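Local coordinates for protein ribonuclease J (Methanolobus psychrophilus R15, PDB 5HAB) that probably degrades RNA as an archaeal exoribonuclease of the beta-CASP family, built on a metallo-beta-lactamase fold and here caught with RNA bound, at residues F199-T204 with N235-S240; E241-M246 with V405-H410. The protein carries 1 engineered substitution. All blocks are in the same frame, centred on the assembly; numbering follows the deposited sequence.

Contact 1. Residues F199-T204 with N235-S240; sequences FDRTPT and NGKTPS. With SO4 (sulfate ion), chain K.
Ser240 OG donates to Asp200 OD1 at 2.7 Å, meeting the carboxylate on its syn side about 20° out of plane. The anti side of the same oxygen takes the backbone N of Thr202 at 3.1 Å, which closes an Asx turn, so two donors grip OD1 from different sides. The carboxylate of Asp200 reaches Ser240 because chi1 (-166°) swings CG opposite the backbone N. Thr202 OG1 lies 2.8 Å from Ser240 OG. Farther out, Lys237 NZ sits over one face of the Arg201 guanidinium, 3.1 Å from NH1; these are two donors, with no bond between them. The crowding of like charge is probably eased by Asp250 of the second subunit, which forms a salt bridge with Lys237, while Arg201 has a long, weak ion pair with Glu418. The backbones come nearest at Asp200 and Ser240, whose CA atoms are 5.3 Å apart. Phe199 instead turns its ring to Leu419 and Met422 of helix 413-423 and meets Phe197 and Phe211 edge-to-face. Ser240 OG also accepts from the backbone N of Leu242, making Ser240 the N-cap of helix 241-253, with the Asx turn of the facing loop bound to the capping hydroxyl.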
loop_
_atom_site.group_PDB
_atom_site.type_symbol
_atom_site.label_atom_id
_atom_site.label_comp_id
_atom_site.label_asym_id
_atom_site.label_seq_id
_atom_site.Cartn_x
_atom_site.Cartn_y
_atom_site.Cartn_z
ATOM N N PHE B 199 -14.103 23.254 6.562
ATOM C CA PHE B 199 -14.651 23.832 7.774
ATOM C C PHE B 199 -13.511 23.937 8.788
ATOM O O PHE B 199 -12.815 22.956 9.052
ATOM C CB PHE B 199 -15.794 22.979 8.327
ATOM C CG PHE B 199 -17.036 23.001 7.482
ATOM C CD1 PHE B 199 -17.265 24.033 6.591
ATOM C CD2 PHE B 199 -17.975 21.989 7.581
ATOM C CE1 PHE B 199 -18.408 24.058 5.814
ATOM C CE2 PHE B 199 -19.122 22.006 6.805
ATOM C CZ PHE B 199 -19.339 23.042 5.923
ATOM N N ASP B 200 -13.315 25.122 9.351
ATOM C CA ASP B 200 -12.295 25.308 10.378
ATOM C C ASP B 200 -12.844 26.246 11.442
ATOM O O ASP B 200 -13.005 27.442 11.211
ATOM C CB ASP B 200 -10.993 25.859 9.788
ATOM C CG ASP B 200 -9.823 25.744 10.753
ATOM O OD1 ASP B 200 -10.068 25.675 11.976
ATOM O OD2 ASP B 200 -8.662 25.715 10.294
ATOM N N ARG B 201 -13.111 25.690 12.616
ATOM C CA ARG B 201 -13.785 26.409 13.688
ATOM C C ARG B 201 -12.816 27.172 14.570
ATOM O O ARG B 201 -13.226 27.981 15.398
ATOM C CB ARG B 201 -14.573 25.400 14.509
ATOM C CG ARG B 201 -15.634 24.743 13.642
ATOM C CD ARG B 201 -16.317 23.560 14.316
ATOM N NE ARG B 201 -17.388 22.982 13.492
ATOM C CZ ARG B 201 -17.166 22.185 12.450
ATOM N NH1 ARG B 201 -15.921 21.908 12.100
ATOM N NH2 ARG B 201 -18.174 21.697 11.741
ATOM N N THR B 202 -11.525 26.929 14.363
ATOM C CA THR B 202 -10.475 27.671 15.050
ATOM C C THR B 202 -9.367 28.053 14.068
ATOM O O THR B 202 -8.233 27.595 14.202
ATOM C CB THR B 202 -9.868 26.858 16.228
ATOM O OG1 THR B 202 -9.279 25.647 15.736
ATOM C CG2 THR B 202 -10.936 26.505 17.259
ATOM N N PRO B 203 -9.692 28.899 13.073
ATOM C CA PRO B 203 -8.677 29.304 12.094
ATOM C C PRO B 203 -7.601 30.158 12.741
ATOM O O PRO B 203 -7.845 30.744 13.792
ATOM C CB PRO B 203 -9.473 30.121 11.065
ATOM C CG PRO B 203 -10.919 29.923 11.409
ATOM C CD PRO B 203 -10.966 29.603 12.859
ATOM N N THR B 204 -6.429 30.230 12.125
ATOM C CA THR B 204 -5.358 31.059 12.655
ATOM C C THR B 204 -5.236 32.400 11.924
ATOM O O THR B 204 -4.362 33.201 12.252
ATOM C CB THR B 204 -3.998 30.335 12.602
ATOM O OG1 THR B 204 -3.650 30.056 11.243
ATOM C CG2 THR B 204 -4.053 29.028 13.388
ATOM N N ASN B 235 -12.051 9.746 6.301
ATOM C CA ASN B 235 -12.969 9.569 7.408
ATOM C C ASN B 235 -12.911 10.725 8.407
ATOM O O ASN B 235 -11.845 11.282 8.669
ATOM C CB ASN B 235 -12.656 8.238 8.097
ATOM C CG ASN B 235 -13.399 8.064 9.390
ATOM O OD1 ASN B 235 -13.052 8.669 10.403
ATOM N ND2 ASN B 235 -14.437 7.231 9.368
ATOM N N GLY B 236 -14.065 11.084 8.957
ATOM C CA GLY B 236 -14.132 12.073 10.017
ATOM C C GLY B 236 -14.231 13.510 9.549
ATOM O O GLY B 236 -14.902 13.808 8.562
ATOM N N LYS B 237 -13.575 14.404 10.280
ATOM C CA LYS B 237 -13.599 15.829 9.969
ATOM C C LYS B 237 -12.180 16.325 9.744
ATOM O O LYS B 237 -11.233 15.769 10.304
ATOM C CB LYS B 237 -14.274 16.625 11.085
ATOM C CG LYS B 237 -13.455 16.726 12.360
ATOM C CD LYS B 237 -14.188 17.523 13.425
ATOM C CE LYS B 237 -14.364 18.975 13.014
ATOM N NZ LYS B 237 -15.050 19.756 14.080
ATOM N N THR B 238 -12.021 17.335 8.891
ATOM C CA THR B 238 -10.700 17.894 8.646
ATOM C C THR B 238 -10.166 18.523 9.923
ATOM O O THR B 238 -10.845 19.336 10.545
ATOM C CB THR B 238 -10.701 18.968 7.540
ATOM O OG1 THR B 238 -11.456 18.511 6.413
ATOM C CG2 THR B 238 -9.284 19.245 7.094
ATOM N N PRO B 239 -8.959 18.124 10.335
ATOM C CA PRO B 239 -8.331 18.771 11.488
ATOM C C PRO B 239 -8.127 20.262 11.238
ATOM O O PRO B 239 -7.862 20.658 10.105
ATOM C CB PRO B 239 -6.988 18.039 11.627
ATOM C CG PRO B 239 -6.805 17.280 10.355
ATOM C CD PRO B 239 -8.173 16.985 9.836
ATOM N N SER B 240 -8.277 21.072 12.279
ATOM C CA SER B 240 -8.120 22.512 12.157
ATOM C C SER B 240 -6.699 22.913 11.785
ATOM O O SER B 240 -5.748 22.160 11.990
ATOM C CB SER B 240 -8.522 23.205 13.458
ATOM O OG SER B 240 -8.088 24.556 13.461
HETATM S S SO4 K . -13.277 4.359 5.947
HETATM O O1 SO4 K . -12.252 3.425 6.402
HETATM O O2 SO4 K . -14.186 4.669 7.049
HETATM O O3 SO4 K . -12.635 5.585 5.482
HETATM O O4 SO4 K . -14.030 3.757 4.849
#

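Contact 2. Residues E241-M246 with V405-H410; sequences ELIAHM and VHVSGH. With SO4 (sulfate ion), chain L; nucleotides of chain D.
The N-terminal part of helix 241-253 (residues 241-246) rests on the irregular segment 405-410, the backbones coming nearest at Ala244 and His406, whose CA atoms lie 5.2 Å apart. No hydrogen bond crosses; the junction is apolar and centres on Val407, which points toward the helix. Ala244 CB abuts Val407 CB at 3.9 Å, and the small methyl lets the chain pass close to the helix. Beside it, CG2 of Ile243 meets Val407 CG2 at 4.0 Å, the two branched side chains crossing at a slant. Ile243 CG2 is anti to the backbone N, while the CG1 arm leads away from the loop; the residue also packs on Met246 of the second subunit. At the start of the helix, the backbone N of Glu241 approaches Val407 CG1, and the Glu241 carboxylate forms a salt bridge with Arg273.

The residues flanking Val407 hold the 5' phosphate of A1 of chain D, an arrangement consistent with the 5'-monophosphate pocket of RNase J-type exonucleases. His406 NE2 donates to OP3 at 2.8 Å, the oxygen lying at the ring edge in plane; CB of His406 points away from the helix, chi1 of 170° puts the ring opposite the backbone N, and ND1 is hydrogen-bonded to Arg273. Ser408 OG donates to OP2 at 2.6 Å and also accepts from His410 N in an ST turn. Gly409 N supplies a third bond, to OP1 at 3.0 Å. Each terminal oxygen of the phosphate thus has its own donor from the loop. The edge of the His410 ring faces OP2 in plane; its NE2 lies 3.3 Å from O2' of A1 and makes a weak hydrogen bond to a further phosphate of the RNA, while its ND1 is bonded to Glu228.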
loop_
_atom_site.group_PDB
_atom_site.type_symbol
_atom_site.label_atom_id
_atom_site.label_comp_id
_atom_site.label_asym_id
_atom_site.label_seq_id
_atom_site.Cartn_x
_atom_site.Cartn_y
_atom_site.Cartn_z
ATOM N N GLU B 241 -6.573 24.099 11.201
ATOM C CA GLU B 241 -5.273 24.707 10.946
ATOM C C GLU B 241 -4.509 24.897 12.259
ATOM O O GLU B 241 -3.276 24.911 12.287
ATOM C CB GLU B 241 -5.459 26.053 10.237
ATOM C CG GLU B 241 -4.214 26.905 10.128
ATOM C CD GLU B 241 -3.138 26.256 9.291
ATOM O OE1 GLU B 241 -1.960 26.649 9.425
ATOM O OE2 GLU B 241 -3.462 25.363 8.482
ATOM N N LEU B 242 -5.261 25.029 13.345
ATOM C CA LEU B 242 -4.683 25.174 14.671
ATOM C C LEU B 242 -3.815 23.970 15.024
ATOM O O LEU B 242 -2.806 24.108 15.708
ATOM C CB LEU B 242 -5.784 25.367 15.713
ATOM C CG LEU B 242 -5.314 25.565 17.152
ATOM C CD1 LEU B 242 -4.337 26.728 17.237
ATOM C CD2 LEU B 242 -6.506 25.816 18.046
ATOM N N ILE B 243 -4.211 22.795 14.548
ATOM C CA ILE B 243 -3.441 21.575 14.762
ATOM C C ILE B 243 -2.059 21.691 14.123
ATOM O O ILE B 243 -1.049 21.325 14.732
ATOM C CB ILE B 243 -4.200 20.349 14.221
ATOM C CG1 ILE B 243 -5.543 20.198 14.942
ATOM C CG2 ILE B 243 -3.352 19.087 14.322
ATOM C CD1 ILE B 243 -5.432 20.156 16.462
ATOM N N ALA B 244 -2.016 22.204 12.894
ATOM C CA ALA B 244 -0.752 22.394 12.182
ATOM C C ALA B 244 0.081 23.469 12.866
ATOM O O ALA B 244 1.308 23.376 12.943
ATOM C CB ALA B 244 -1.003 22.763 10.721
ATOM N N HIS B 245 -0.602 24.494 13.359
ATOM C CA HIS B 245 0.039 25.541 14.140
ATOM C C HIS B 245 0.764 24.933 15.348
ATOM O O HIS B 245 1.957 25.162 15.552
ATOM C CB HIS B 245 -1.002 26.575 14.580
ATOM C CG HIS B 245 -0.443 27.685 15.413
ATOM N ND1 HIS B 245 0.162 28.796 14.866
ATOM C CD2 HIS B 245 -0.411 27.861 16.755
ATOM C CE1 HIS B 245 0.549 29.605 15.836
ATOM N NE2 HIS B 245 0.211 29.061 16.991
ATOM N N MET B 246 0.036 24.129 16.119
ATOM C CA MET B 246 0.565 23.481 17.315
ATOM C C MET B 246 1.740 22.559 16.988
ATOM O O MET B 246 2.793 22.632 17.628
ATOM C CB MET B 246 -0.539 22.680 18.015
ATOM C CG MET B 246 -1.728 23.486 18.545
ATOM S SD MET B 246 -1.483 24.235 20.164
ATOM C CE MET B 246 -0.636 25.756 19.747
ATOM N N VAL B 405 4.569 18.109 8.401
ATOM C CA VAL B 405 4.111 18.926 9.522
ATOM C C VAL B 405 3.009 19.819 8.984
ATOM O O VAL B 405 3.218 21.003 8.724
ATOM C CB VAL B 405 5.250 19.746 10.142
ATOM C CG1 VAL B 405 4.795 20.382 11.447
ATOM C CG2 VAL B 405 6.477 18.871 10.358
ATOM N N HIS B 406 1.830 19.243 8.803
ATOM C CA HIS B 406 0.854 19.839 7.911
ATOM C C HIS B 406 -0.532 19.294 8.189
ATOM O O HIS B 406 -0.692 18.205 8.740
ATOM C CB HIS B 406 1.276 19.578 6.455
ATOM C CG HIS B 406 0.243 19.941 5.431
ATOM N ND1 HIS B 406 -0.000 21.242 5.046
ATOM C CD2 HIS B 406 -0.576 19.167 4.678
ATOM C CE1 HIS B 406 -0.945 21.258 4.124
ATOM N NE2 HIS B 406 -1.310 20.013 3.880
ATOM N N VAL B 407 -1.533 20.079 7.824
ATOM C CA VAL B 407 -2.917 19.671 7.933
ATOM C C VAL B 407 -3.602 19.981 6.598
ATOM O O VAL B 407 -3.300 20.990 5.960
ATOM C CB VAL B 407 -3.585 20.366 9.125
ATOM C CG1 VAL B 407 -5.007 20.728 8.811
ATOM C CG2 VAL B 407 -3.525 19.465 10.360
ATOM N N SER B 408 -4.495 19.098 6.162
ATOM C CA SER B 408 -5.162 19.237 4.864
ATOM C C SER B 408 -6.023 20.493 4.739
ATOM O O SER B 408 -6.617 20.962 5.714
ATOM C CB SER B 408 -6.041 18.016 4.585
ATOM O OG SER B 408 -6.737 18.179 3.360
ATOM N N GLY B 409 -6.105 21.019 3.522
ATOM C CA GLY B 409 -6.980 22.142 3.244
ATOM C C GLY B 409 -8.369 21.767 2.746
ATOM O O GLY B 409 -9.148 22.646 2.384
ATOM N N HIS B 410 -8.702 20.476 2.756
ATOM C CA HIS B 410 -9.961 20.017 2.160
ATOM C C HIS B 410 -10.900 19.320 3.147
ATOM O O HIS B 410 -10.465 18.648 4.082
ATOM C CB HIS B 410 -9.679 19.063 0.992
ATOM C CG HIS B 410 -8.947 19.696 -0.149
ATOM N ND1 HIS B 410 -9.582 20.439 -1.121
ATOM C CD2 HIS B 410 -7.633 19.688 -0.479
ATOM C CE1 HIS B 410 -8.689 20.867 -1.997
ATOM N NE2 HIS B 410 -7.501 20.423 -1.631
HETATM S S SO4 L . 1.361 30.268 20.382
HETATM O O1 SO4 L . 2.213 29.549 21.328
HETATM O O2 SO4 L . 0.110 30.639 21.036
HETATM O O3 SO4 L . 2.049 31.472 19.916
HETATM O O4 SO4 L . 1.067 29.404 19.243
ATOM O OP3 A D 1 -2.644 18.583 1.851
ATOM P P A D 1 -3.852 19.066 1.139
ATOM O OP1 A D 1 -3.995 20.524 1.380
ATOM O OP2 A D 1 -4.981 18.164 1.479
ATOM O "O5'" A D 1 -3.598 18.834 -0.410
ATOM C "C5'" A D 1 -2.401 19.272 -1.044
ATOM C "C4'" A D 1 -2.584 19.344 -2.539
ATOM O "O4'" A D 1 -2.621 17.988 -3.066
ATOM C "C3'" A D 1 -3.881 20.015 -2.985
ATOM O "O3'" A D 1 -3.676 20.771 -4.175
ATOM C "C2'" A D 1 -4.811 18.836 -3.259
ATOM O "O2'" A D 1 -5.824 19.100 -4.207
ATOM C "C1'" A D 1 -3.841 17.762 -3.750
ATOM N N9 A D 1 -4.295 16.406 -3.420
ATOM C C8 A D 1 -4.875 16.015 -2.234
ATOM N N7 A D 1 -5.206 14.747 -2.187
ATOM C C5 A D 1 -4.822 14.265 -3.432
ATOM C C6 A D 1 -4.906 12.984 -4.007
ATOM N N6 A D 1 -5.421 11.920 -3.378
ATOM N N1 A D 1 -4.435 12.833 -5.267
ATOM C C2 A D 1 -3.921 13.901 -5.895
ATOM N N3 A D 1 -3.787 15.154 -5.460
ATOM C C4 A D 1 -4.263 15.274 -4.206
#

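Contact 1 ends at Ser240 and contact 2 begins with Glu241, so the capped end of helix 241-253 joins them; their centres are about 8 Å apart. Two probable hydrogen bonds tie them further: Asp200 OD2 to Glu241 N at 2.8 Å, and Thr238 OG1 to His410 O at 2.5 Å. Pro239 O also packs against Val407 CG1. Segment 235-240 therefore touches both the loop 199-204 and the loop 405-410. Only contact 2 holds the RNA directly, through 405-410; contact 1 stays about 7 Å from the nucleic acid at its nearest atom. Both contacts also reach the second subunit, contact 2 through Ile243 and Met246 of helix 241-253 and not through its RNA-binding loop.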